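Local coordinates for protein TRAP-type transporter, periplasmic component (PDB 4P8B) that probably serves as the periplasmic solute-binding component of a TRAP-type transporter, holding (S)-2-acetolactate in its ligand pocket, at residues Y29-L37 / G89-S97; P146-V157 / T235-F246. All coordinates share one frame; numbering follows the deposited sequence.

Contact 1. Residues Y29-L37 / G89-S97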
loop_
_atom_site.group_PDB
_atom_site.type_symbol
_atom_site.label_atom_id
_atom_site.label_comp_id
_atom_site.label_asym_id
_atom_site.label_seq_id
_atom_site.Cartn_x
_atom_site.Cartn_y
_atom_site.Cartn_z
ATOM N N TYR A 29 3.712 -26.184 -18.599
ATOM C CA TYR A 29 3.130 -25.107 -17.799
ATOM C C TYR A 29 1.837 -25.556 -17.115
ATOM O O TYR A 29 1.035 -26.279 -17.711
ATOM C CB TYR A 29 2.796 -23.897 -18.677
ATOM C CG TYR A 29 3.960 -23.065 -19.190
ATOM C CD1 TYR A 29 5.287 -23.433 -18.957
ATOM C CD2 TYR A 29 3.721 -21.882 -19.896
ATOM C CE1 TYR A 29 6.341 -22.660 -19.431
ATOM C CE2 TYR A 29 4.765 -21.109 -20.378
ATOM C CZ TYR A 29 6.071 -21.494 -20.140
ATOM O OH TYR A 29 7.088 -20.705 -20.626
ATOM N N LYS A 30 1.642 -25.120 -15.871
ATOM C CA LYS A 30 0.356 -25.243 -15.179
ATOM C C LYS A 30 -0.810 -24.801 -16.090
ATOM O O LYS A 30 -0.666 -23.878 -16.891
ATOM C CB LYS A 30 0.351 -24.336 -13.939
ATOM C CG LYS A 30 0.862 -24.860 -12.571
ATOM C CD LYS A 30 1.123 -23.629 -11.636
ATOM C CE LYS A 30 0.835 -23.855 -10.138
ATOM N NZ LYS A 30 2.053 -24.243 -9.335
ATOM N N SER A 31 -1.971 -25.430 -15.937
ATOM C CA SER A 31 -3.196 -25.006 -16.621
ATOM C C SER A 31 -3.782 -23.678 -16.081
ATOM O O SER A 31 -4.497 -22.963 -16.789
ATOM C CB SER A 31 -4.260 -26.084 -16.465
ATOM O OG SER A 31 -5.497 -25.646 -17.000
ATOM N N GLU A 32 -3.526 -23.372 -14.817
ATOM C CA GLU A 32 -4.002 -22.117 -14.235
ATOM C C GLU A 32 -2.984 -21.669 -13.226
ATOM O O GLU A 32 -2.479 -22.480 -12.452
ATOM C CB GLU A 32 -5.361 -22.329 -13.574
ATOM C CG GLU A 32 -6.021 -21.086 -13.015
ATOM C CD GLU A 32 -7.479 -21.350 -12.683
ATOM O OE1 GLU A 32 -7.749 -21.920 -11.604
ATOM O OE2 GLU A 32 -8.351 -21.029 -13.524
ATOM N N TYR A 33 -2.655 -20.376 -13.256
ATOM C CA TYR A 33 -1.767 -19.788 -12.270
ATOM C C TYR A 33 -2.596 -18.927 -11.346
ATOM O O TYR A 33 -3.608 -18.397 -11.757
ATOM C CB TYR A 33 -0.674 -18.958 -12.943
ATOM C CG TYR A 33 0.314 -19.820 -13.698
ATOM C CD1 TYR A 33 0.073 -20.198 -15.010
ATOM C CD2 TYR A 33 1.462 -20.280 -13.079
ATOM C CE1 TYR A 33 0.967 -21.009 -15.702
ATOM C CE2 TYR A 33 2.360 -21.109 -13.766
ATOM C CZ TYR A 33 2.098 -21.446 -15.070
ATOM O OH TYR A 33 2.966 -22.273 -15.770
ATOM N N LYS A 34 -2.164 -18.846 -10.106
ATOM C CA LYS A 34 -2.941 -18.156 -9.093
ATOM C C LYS A 34 -2.298 -16.810 -8.739
ATOM O O LYS A 34 -1.154 -16.771 -8.308
ATOM C CB LYS A 34 -3.024 -19.044 -7.850
ATOM C CG LYS A 34 -3.490 -20.442 -8.126
ATOM C CD LYS A 34 -3.633 -21.199 -6.829
ATOM C CE LYS A 34 -4.082 -22.622 -7.089
ATOM N NZ LYS A 34 -3.823 -23.470 -5.901
HETATM N N MSE A 35 -3.062 -15.719 -8.873
HETATM C CA MSE A 35 -2.593 -14.382 -8.495
HETATM C C MSE A 35 -3.309 -13.905 -7.233
HETATM O O MSE A 35 -4.544 -13.791 -7.184
HETATM C CB MSE A 35 -2.850 -13.372 -9.597
HETATM C CG MSE A 35 -2.232 -12.008 -9.245
HETATM SE SE MSE A 35 -2.833 -10.549 -10.394
HETATM C CE MSE A 35 -2.241 -11.250 -12.114
ATOM N N SER A 36 -2.540 -13.621 -6.195
ATOM C CA SER A 36 -3.109 -13.140 -4.955
ATOM C C SER A 36 -3.269 -11.619 -4.973
ATOM O O SER A 36 -2.354 -10.900 -5.418
ATOM C CB SER A 36 -2.216 -13.552 -3.783
ATOM O OG SER A 36 -2.844 -13.164 -2.571
ATOM N N LEU A 37 -4.414 -11.129 -4.474
ATOM C CA LEU A 37 -4.696 -9.696 -4.322
ATOM C C LEU A 37 -5.463 -9.515 -3.028
ATOM O O LEU A 37 -6.441 -10.238 -2.811
ATOM C CB LEU A 37 -5.624 -9.219 -5.439
ATOM C CG LEU A 37 -5.096 -9.365 -6.858
ATOM C CD1 LEU A 37 -6.223 -9.128 -7.859
ATOM C CD2 LEU A 37 -3.926 -8.445 -7.122
ATOM N N GLY A 89 5.451 -20.764 -2.729
ATOM C CA GLY A 89 4.788 -21.249 -3.927
ATOM C C GLY A 89 3.330 -21.652 -3.761
ATOM O O GLY A 89 2.707 -22.180 -4.686
ATOM N N VAL A 90 2.764 -21.414 -2.584
ATOM C CA VAL A 90 1.325 -21.535 -2.417
ATOM C C VAL A 90 0.634 -20.525 -3.341
ATOM O O VAL A 90 -0.406 -20.793 -3.931
ATOM C CB VAL A 90 0.932 -21.286 -0.954
ATOM C CG1 VAL A 90 -0.579 -21.059 -0.811
ATOM C CG2 VAL A 90 1.402 -22.441 -0.087
ATOM N N ILE A 91 1.243 -19.351 -3.471
ATOM C CA ILE A 91 0.787 -18.324 -4.407
ATOM C C ILE A 91 1.801 -18.221 -5.548
ATOM O O ILE A 91 3.007 -18.137 -5.298
ATOM C CB ILE A 91 0.681 -16.953 -3.698
ATOM C CG1 ILE A 91 -0.385 -17.012 -2.607
ATOM C CG2 ILE A 91 0.348 -15.845 -4.688
ATOM C CD1 ILE A 91 -0.345 -15.836 -1.665
ATOM N N ASP A 92 1.319 -18.180 -6.782
ATOM C CA ASP A 92 2.220 -18.169 -7.941
ATOM C C ASP A 92 2.714 -16.769 -8.252
ATOM O O ASP A 92 3.868 -16.581 -8.658
ATOM C CB ASP A 92 1.501 -18.711 -9.175
ATOM C CG ASP A 92 1.078 -20.182 -9.038
ATOM O OD1 ASP A 92 1.799 -20.985 -8.410
ATOM O OD2 ASP A 92 0.014 -20.498 -9.579
HETATM N N MSE A 93 1.830 -15.790 -8.087
HETATM C CA MSE A 93 2.153 -14.406 -8.403
HETATM C C MSE A 93 1.231 -13.498 -7.603
HETATM O O MSE A 93 0.230 -13.953 -7.047
HETATM C CB MSE A 93 2.043 -14.110 -9.904
HETATM C CG MSE A 93 0.683 -14.310 -10.571
HETATM SE SE MSE A 93 0.852 -14.966 -12.474
HETATM C CE MSE A 93 1.623 -13.377 -13.228
ATOM N N ALA A 94 1.546 -12.217 -7.518
ATOM C CA ALA A 94 0.730 -11.314 -6.721
ATOM C C ALA A 94 0.969 -9.875 -7.093
ATOM O O ALA A 94 2.012 -9.537 -7.663
ATOM C CB ALA A 94 1.040 -11.517 -5.249
ATOM N N VAL A 95 -0.009 -9.036 -6.795
ATOM C CA VAL A 95 0.213 -7.603 -6.679
ATOM C C VAL A 95 0.024 -7.314 -5.199
ATOM O O VAL A 95 -1.062 -7.515 -4.677
ATOM C CB VAL A 95 -0.744 -6.768 -7.544
ATOM C CG1 VAL A 95 -0.402 -5.297 -7.405
ATOM C CG2 VAL A 95 -0.686 -7.203 -9.008
ATOM N N GLY A 96 1.089 -6.935 -4.508
ATOM C CA GLY A 96 1.040 -6.743 -3.076
ATOM C C GLY A 96 1.374 -5.340 -2.637
ATOM O O GLY A 96 2.068 -4.604 -3.321
ATOM N N SER A 97 0.876 -4.981 -1.467
ATOM C CA SER A 97 1.280 -3.759 -0.801
ATOM C C SER A 97 2.551 -3.986 0.001
ATOM O O SER A 97 2.702 -4.991 0.698
ATOM C CB SER A 97 0.195 -3.273 0.157
ATOM O OG SER A 97 0.735 -2.240 0.988
HETATM O O HOH W 1 3.670 -22.150 -7.296
HETATM O O HOH W 2 -2.289 -23.140 -4.066
#
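The carboxylate of Asp92 and the phenol ring of Tyr33 meet with their planes 71° apart, OD2 lying 3.8 Å from Tyr33 CD2. One face of that ring carries Lys30 CB, set toward the rim, while its OH reaches Trp256 NE1. Asp92 is held at both oxygens. OD2 takes the backbone N of Lys34 at 2.8 Å on its anti side, 21° out of the carboxylate plane; OD1 forms a long salt bridge of 3.4 Å with Lys30 NZ, and a water joins OD1 to Gly89 O. A short acidic side chain suits this place, because with CG anti to its carbonyl carbon (chi1 -64°) it reaches the backbone N of Lys34 on the neighbouring strand where the regular pairing starts. From here strands 33-36 and 93-97 run parallel, and the chain between them passes through helix 44-59, strand 66-69 and helix 82-88, two successive beta-alpha-beta crossovers in the five-stranded sheet of this periplasmic binding protein fold. Lys34 O receives Met93 N, Met93 O receives Ser36 N at 2.9 Å, and Ser36 O receives Val95 N. On one face the selenomethionines Met35 and Met93 meet, CB to CG at 3.8 Å, their flexible chains filling space against Trp52 of helix 44-59. On the other, small Ser36 lays CB 3.6 Å from Ile91 CG2, and its OG bonds to Glu82.

Contact 2. Residues P146-V157 / T235-F246; sequences PLAWGENGFREV and TTWGYVADPLIF. With X2X ((2S)-2-hydroxy-2-methyl-3-oxobutanoic acid), chain D.
Thr235 and Val157 pair through their backbones, Thr235 N giving a bond to Val157 O. Thr236 then centres an inverse gamma turn, and Trp237 swings its indole back across the other strand: NE1 donates to Arg155 O in the carbonyl plane, while Val157 CG1 sits over the five-membered ring, 3.8 Å from its centroid. Gly238, with positive phi, gives its N to the syn lone pair of Glu156 OE1 at 2.8 Å; the bend of Glu156 at chi2 (-58°) curls the carboxylate back. Tyr239 turns a ring edge to Arg155 O, and Val240 O accepts Arg155 N. Ala241 is small enough for its CB to lie over the Phe154 ring, 3.7 Å from the centroid. At Asp242 a classic beta bulge forms, its O accepting both Asn152 N and Gly153 N. Asp242 OD2 bonds Asn152 ND2, met on the syn side at 3.0 Å, and shares a hydrogen bond with Ser97 OG; OD1 takes Arg155 NH1 from above the carboxylate plane, the guanidinium and carboxylate planes 78° apart. Pro243 packs on Trp149. Leu244 exchanges two backbone bonds with Gly150, which, lacking a side chain, leaves room for Leu244 CB and the Phe246 ring. Ile245 CG1 lies 3.7 Å from Trp149 CZ3, and Phe246 brings its ring edge to Gly150 N. Asp242 thus positions two ligand-binding side chains: Asn152 ND2 bonds acetolactate OAF weakly, while Arg155 NH1 reaches OAF and NH2 reaches OAE, both at 3.0 Å. Asp242 and Glu215, salt-bridged to Arg155 NE, would be expected to share in balancing the guanidinium's charge and fixing its rotation.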
loop_
_atom_site.group_PDB
_atom_site.type_symbol
_atom_site.label_atom_id
_atom_site.label_comp_id
_atom_site.label_asym_id
_atom_site.label_seq_id
_atom_site.Cartn_x
_atom_site.Cartn_y
_atom_site.Cartn_z
ATOM N N PRO A 146 10.525 -9.517 -8.497
ATOM C CA PRO A 146 9.761 -8.283 -8.686
ATOM C C PRO A 146 9.831 -7.767 -10.106
ATOM O O PRO A 146 10.923 -7.793 -10.706
ATOM C CB PRO A 146 10.451 -7.308 -7.741
ATOM C CG PRO A 146 11.894 -7.718 -7.814
ATOM C CD PRO A 146 11.882 -9.236 -7.994
ATOM N N LEU A 147 8.714 -7.300 -10.646
ATOM C CA LEU A 147 8.625 -6.930 -12.050
ATOM C C LEU A 147 8.201 -5.484 -12.311
ATOM O O LEU A 147 8.530 -4.928 -13.352
ATOM C CB LEU A 147 7.642 -7.852 -12.759
ATOM C CG LEU A 147 8.018 -9.339 -12.749
ATOM C CD1 LEU A 147 6.929 -10.156 -13.433
ATOM C CD2 LEU A 147 9.381 -9.619 -13.398
ATOM N N ALA A 148 7.399 -4.906 -11.418
ATOM C CA ALA A 148 6.896 -3.558 -11.633
ATOM C C ALA A 148 6.315 -2.997 -10.363
ATOM O O ALA A 148 6.032 -3.727 -9.415
ATOM C CB ALA A 148 5.827 -3.562 -12.705
ATOM N N TRP A 149 6.146 -1.680 -10.370
ATOM C CA TRP A 149 5.508 -0.940 -9.295
ATOM C C TRP A 149 4.114 -0.485 -9.680
ATOM O O TRP A 149 3.862 -0.054 -10.811
ATOM C CB TRP A 149 6.318 0.321 -8.949
ATOM C CG TRP A 149 7.700 0.079 -8.415
ATOM C CD1 TRP A 149 8.855 -0.013 -9.137
ATOM C CD2 TRP A 149 8.062 -0.122 -7.052
ATOM N NE1 TRP A 149 9.905 -0.257 -8.300
ATOM C CE2 TRP A 149 9.458 -0.319 -7.015
ATOM C CE3 TRP A 149 7.340 -0.138 -5.848
ATOM C CZ2 TRP A 149 10.146 -0.548 -5.821
ATOM C CZ3 TRP A 149 8.031 -0.343 -4.673
ATOM C CH2 TRP A 149 9.424 -0.557 -4.668
ATOM N N GLY A 150 3.224 -0.559 -8.697
ATOM C CA GLY A 150 1.922 0.097 -8.731
ATOM C C GLY A 150 1.792 0.991 -7.518
ATOM O O GLY A 150 2.771 1.392 -6.899
ATOM N N GLU A 151 0.549 1.291 -7.164
ATOM C CA GLU A 151 0.273 2.215 -6.065
ATOM C C GLU A 151 -1.043 1.943 -5.376
ATOM O O GLU A 151 -2.067 1.737 -6.018
ATOM C CB GLU A 151 0.263 3.639 -6.601
ATOM C CG GLU A 151 0.120 4.723 -5.524
ATOM C CD GLU A 151 0.689 6.024 -6.004
ATOM O OE1 GLU A 151 1.851 5.994 -6.430
ATOM O OE2 GLU A 151 -0.026 7.048 -6.024
ATOM N N ASN A 152 -1.019 1.952 -4.044
ATOM C CA ASN A 152 -2.249 2.053 -3.258
ATOM C C ASN A 152 -2.467 3.548 -3.022
ATOM O O ASN A 152 -3.412 4.115 -3.568
ATOM C CB ASN A 152 -2.121 1.232 -1.983
ATOM C CG ASN A 152 -3.459 0.656 -1.503
ATOM O OD1 ASN A 152 -4.463 0.652 -2.226
ATOM N ND2 ASN A 152 -3.453 0.151 -0.295
ATOM N N GLY A 153 -1.573 4.188 -2.280
ATOM C CA GLY A 153 -1.526 5.632 -2.221
ATOM C C GLY A 153 -1.266 6.178 -0.854
ATOM O O GLY A 153 -0.950 5.466 0.077
ATOM N N PHE A 154 -1.369 7.495 -0.746
ATOM C CA PHE A 154 -1.213 8.189 0.541
ATOM C C PHE A 154 -2.353 7.833 1.473
ATOM O O PHE A 154 -3.544 7.924 1.096
ATOM C CB PHE A 154 -1.096 9.710 0.357
ATOM C CG PHE A 154 0.279 10.137 -0.056
ATOM C CD1 PHE A 154 1.275 10.262 0.883
ATOM C CD2 PHE A 154 0.573 10.371 -1.379
ATOM C CE1 PHE A 154 2.571 10.633 0.507
ATOM C CE2 PHE A 154 1.860 10.729 -1.762
ATOM C CZ PHE A 154 2.849 10.861 -0.813
ATOM N N ARG A 155 -2.005 7.409 2.677
ATOM C CA ARG A 155 -2.968 6.789 3.579
ATOM C C ARG A 155 -3.512 7.831 4.556
ATOM O O ARG A 155 -2.829 8.254 5.473
ATOM C CB ARG A 155 -2.325 5.601 4.301
ATOM C CG ARG A 155 -1.807 4.541 3.337
ATOM C CD ARG A 155 -1.160 3.359 4.030
ATOM N NE ARG A 155 -2.105 2.525 4.784
ATOM C CZ ARG A 155 -2.820 1.528 4.293
ATOM N NH1 ARG A 155 -2.775 1.242 3.009
ATOM N NH2 ARG A 155 -3.613 0.830 5.085
ATOM N N GLU A 156 -4.749 8.264 4.307
ATOM C CA GLU A 156 -5.375 9.345 5.061
ATOM C C GLU A 156 -6.166 8.762 6.228
ATOM O O GLU A 156 -6.848 7.738 6.074
ATOM C CB GLU A 156 -6.252 10.192 4.134
ATOM C CG GLU A 156 -5.600 10.565 2.794
ATOM C CD GLU A 156 -4.293 11.331 2.913
ATOM O OE1 GLU A 156 -3.797 11.574 4.021
ATOM O OE2 GLU A 156 -3.738 11.684 1.839
ATOM N N VAL A 157 -6.066 9.385 7.384
ATOM C CA VAL A 157 -6.718 8.890 8.597
ATOM C C VAL A 157 -8.177 9.337 8.694
ATOM O O VAL A 157 -8.502 10.511 8.476
ATOM C CB VAL A 157 -5.891 9.275 9.861
ATOM C CG1 VAL A 157 -5.771 10.809 10.039
ATOM C CG2 VAL A 157 -6.477 8.652 11.114
ATOM N N THR A 235 -8.649 13.299 7.653
ATOM C CA THR A 235 -7.579 14.296 7.542
ATOM C C THR A 235 -6.564 13.825 6.535
ATOM O O THR A 235 -6.045 12.722 6.638
ATOM C CB THR A 235 -6.923 14.540 8.886
ATOM O OG1 THR A 235 -7.900 15.106 9.743
ATOM C CG2 THR A 235 -5.739 15.531 8.774
ATOM N N THR A 236 -6.307 14.676 5.543
ATOM C CA THR A 236 -5.437 14.286 4.451
ATOM C C THR A 236 -3.967 14.551 4.789
ATOM O O THR A 236 -3.256 15.248 4.046
ATOM C CB THR A 236 -5.817 15.029 3.181
ATOM O OG1 THR A 236 -5.769 16.438 3.436
ATOM C CG2 THR A 236 -7.224 14.613 2.704
ATOM N N TRP A 237 -3.514 14.008 5.904
ATOM C CA TRP A 237 -2.156 14.248 6.402
ATOM C C TRP A 237 -1.038 13.613 5.586
ATOM O O TRP A 237 0.113 13.998 5.756
ATOM C CB TRP A 237 -2.064 13.792 7.837
ATOM C CG TRP A 237 -2.246 12.313 8.110
ATOM C CD1 TRP A 237 -2.679 11.332 7.249
ATOM C CD2 TRP A 237 -1.996 11.664 9.352
ATOM N NE1 TRP A 237 -2.724 10.130 7.904
ATOM C CE2 TRP A 237 -2.298 10.297 9.191
ATOM C CE3 TRP A 237 -1.559 12.118 10.607
ATOM C CZ2 TRP A 237 -2.137 9.385 10.218
ATOM C CZ3 TRP A 237 -1.406 11.214 11.618
ATOM C CH2 TRP A 237 -1.704 9.856 11.425
ATOM N N GLY A 238 -1.342 12.682 4.696
ATOM C CA GLY A 238 -0.328 12.090 3.841
ATOM C C GLY A 238 0.815 11.452 4.601
ATOM O O GLY A 238 1.961 11.494 4.108
ATOM N N TYR A 239 0.586 10.842 5.758
ATOM C CA TYR A 239 1.696 10.464 6.631
ATOM C C TYR A 239 2.603 9.408 5.999
ATOM O O TYR A 239 3.829 9.450 6.191
ATOM C CB TYR A 239 1.263 10.061 8.045
ATOM C CG TYR A 239 0.701 8.655 8.247
ATOM C CD1 TYR A 239 -0.335 8.129 7.452
ATOM C CD2 TYR A 239 1.160 7.889 9.290
ATOM C CE1 TYR A 239 -0.844 6.858 7.697
ATOM C CE2 TYR A 239 0.643 6.643 9.560
ATOM C CZ TYR A 239 -0.361 6.127 8.754
ATOM O OH TYR A 239 -0.839 4.876 9.050
ATOM N N VAL A 240 2.024 8.468 5.245
ATOM C CA VAL A 240 2.790 7.482 4.494
ATOM C C VAL A 240 2.036 7.206 3.203
ATOM O O VAL A 240 0.877 7.591 3.054
ATOM C CB VAL A 240 2.906 6.136 5.253
ATOM C CG1 VAL A 240 3.551 6.312 6.607
ATOM C CG2 VAL A 240 1.550 5.455 5.378
ATOM N N ALA A 241 2.676 6.500 2.284
ATOM C CA ALA A 241 1.987 5.963 1.120
ATOM C C ALA A 241 2.533 4.579 0.851
ATOM O O ALA A 241 3.747 4.393 0.874
ATOM C CB ALA A 241 2.154 6.831 -0.099
ATOM N N ASP A 242 1.661 3.618 0.564
ATOM C CA ASP A 242 2.116 2.296 0.186
ATOM C C ASP A 242 2.059 2.111 -1.322
ATOM O O ASP A 242 0.963 2.166 -1.920
ATOM C CB ASP A 242 1.408 1.133 0.951
ATOM C CG ASP A 242 -0.110 1.111 0.840
ATOM O OD1 ASP A 242 -0.774 2.167 0.958
ATOM O OD2 ASP A 242 -0.660 -0.022 0.753
ATOM N N PRO A 243 3.215 1.885 -1.940
ATOM C CA PRO A 243 3.216 1.402 -3.317
ATOM C C PRO A 243 2.815 -0.045 -3.354
ATOM O O PRO A 243 2.737 -0.714 -2.324
ATOM C CB PRO A 243 4.654 1.640 -3.766
ATOM C CG PRO A 243 5.470 1.666 -2.524
ATOM C CD PRO A 243 4.573 1.984 -1.374
ATOM N N LEU A 244 2.572 -0.523 -4.567
ATOM C CA LEU A 244 2.345 -1.933 -4.816
ATOM C C LEU A 244 3.500 -2.484 -5.603
ATOM O O LEU A 244 4.157 -1.749 -6.329
ATOM C CB LEU A 244 1.047 -2.144 -5.604
ATOM C CG LEU A 244 -0.227 -1.546 -5.033
ATOM C CD1 LEU A 244 -1.389 -1.720 -6.000
ATOM C CD2 LEU A 244 -0.545 -2.126 -3.666
ATOM N N ILE A 245 3.725 -3.793 -5.497
ATOM C CA ILE A 245 4.730 -4.474 -6.299
ATOM C C ILE A 245 4.098 -5.697 -6.948
ATOM O O ILE A 245 3.393 -6.484 -6.303
ATOM C CB ILE A 245 5.959 -4.897 -5.462
ATOM C CG1 ILE A 245 6.509 -3.687 -4.694
ATOM C CG2 ILE A 245 7.035 -5.505 -6.355
ATOM C CD1 ILE A 245 7.675 -4.032 -3.770
ATOM N N PHE A 246 4.376 -5.823 -8.244
ATOM C CA PHE A 246 3.967 -6.953 -9.073
ATOM C C PHE A 246 5.084 -7.996 -8.978
ATOM O O PHE A 246 6.238 -7.686 -9.324
ATOM C CB PHE A 246 3.803 -6.497 -10.540
ATOM C CG PHE A 246 2.648 -5.563 -10.797
ATOM C CD1 PHE A 246 2.653 -4.276 -10.315
ATOM C CD2 PHE A 246 1.562 -5.980 -11.566
ATOM C CE1 PHE A 246 1.608 -3.439 -10.563
ATOM C CE2 PHE A 246 0.512 -5.138 -11.812
ATOM C CZ PHE A 246 0.526 -3.882 -11.318
HETATM O OAD X2X D . -5.385 -3.543 4.690
HETATM C CAH X2X D . -5.372 -2.414 4.102
HETATM O OAE X2X D . -5.670 -1.348 4.717
HETATM C CAI X2X D . -4.987 -2.320 2.662
HETATM C CAB X2X D . -6.077 -2.970 1.837
HETATM O OAF X2X D . -4.678 -1.003 2.305
HETATM C CAG X2X D . -3.710 -3.090 2.549
HETATM O OAC X2X D . -3.719 -4.250 2.137
HETATM C CAA X2X D . -2.423 -2.464 2.968
#

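Overall arrangement
From the N terminus, residues 29-37 carry strand 33-36, the first of the chain, which returns through helix 44-59, strand 66-69 and helix 82-88 to 89-97, closing contact 1. Only later does it enter 146-157, run through the two-stranded sheet 174-177/193-196, several helices and strand 213-216, and come back at 235-246 to close contact 2; the two loops follow in series and neither encloses the other. Their centres lie about 21 Å apart, yet they join directly, since strands 93-97 and 241-249 are neighbours: Ile245 N probably donates to Gly96 O. Contact 2 also continues into the four-stranded sheet through 156-159 and 233-235, linking the two larger sheets beside the ligand.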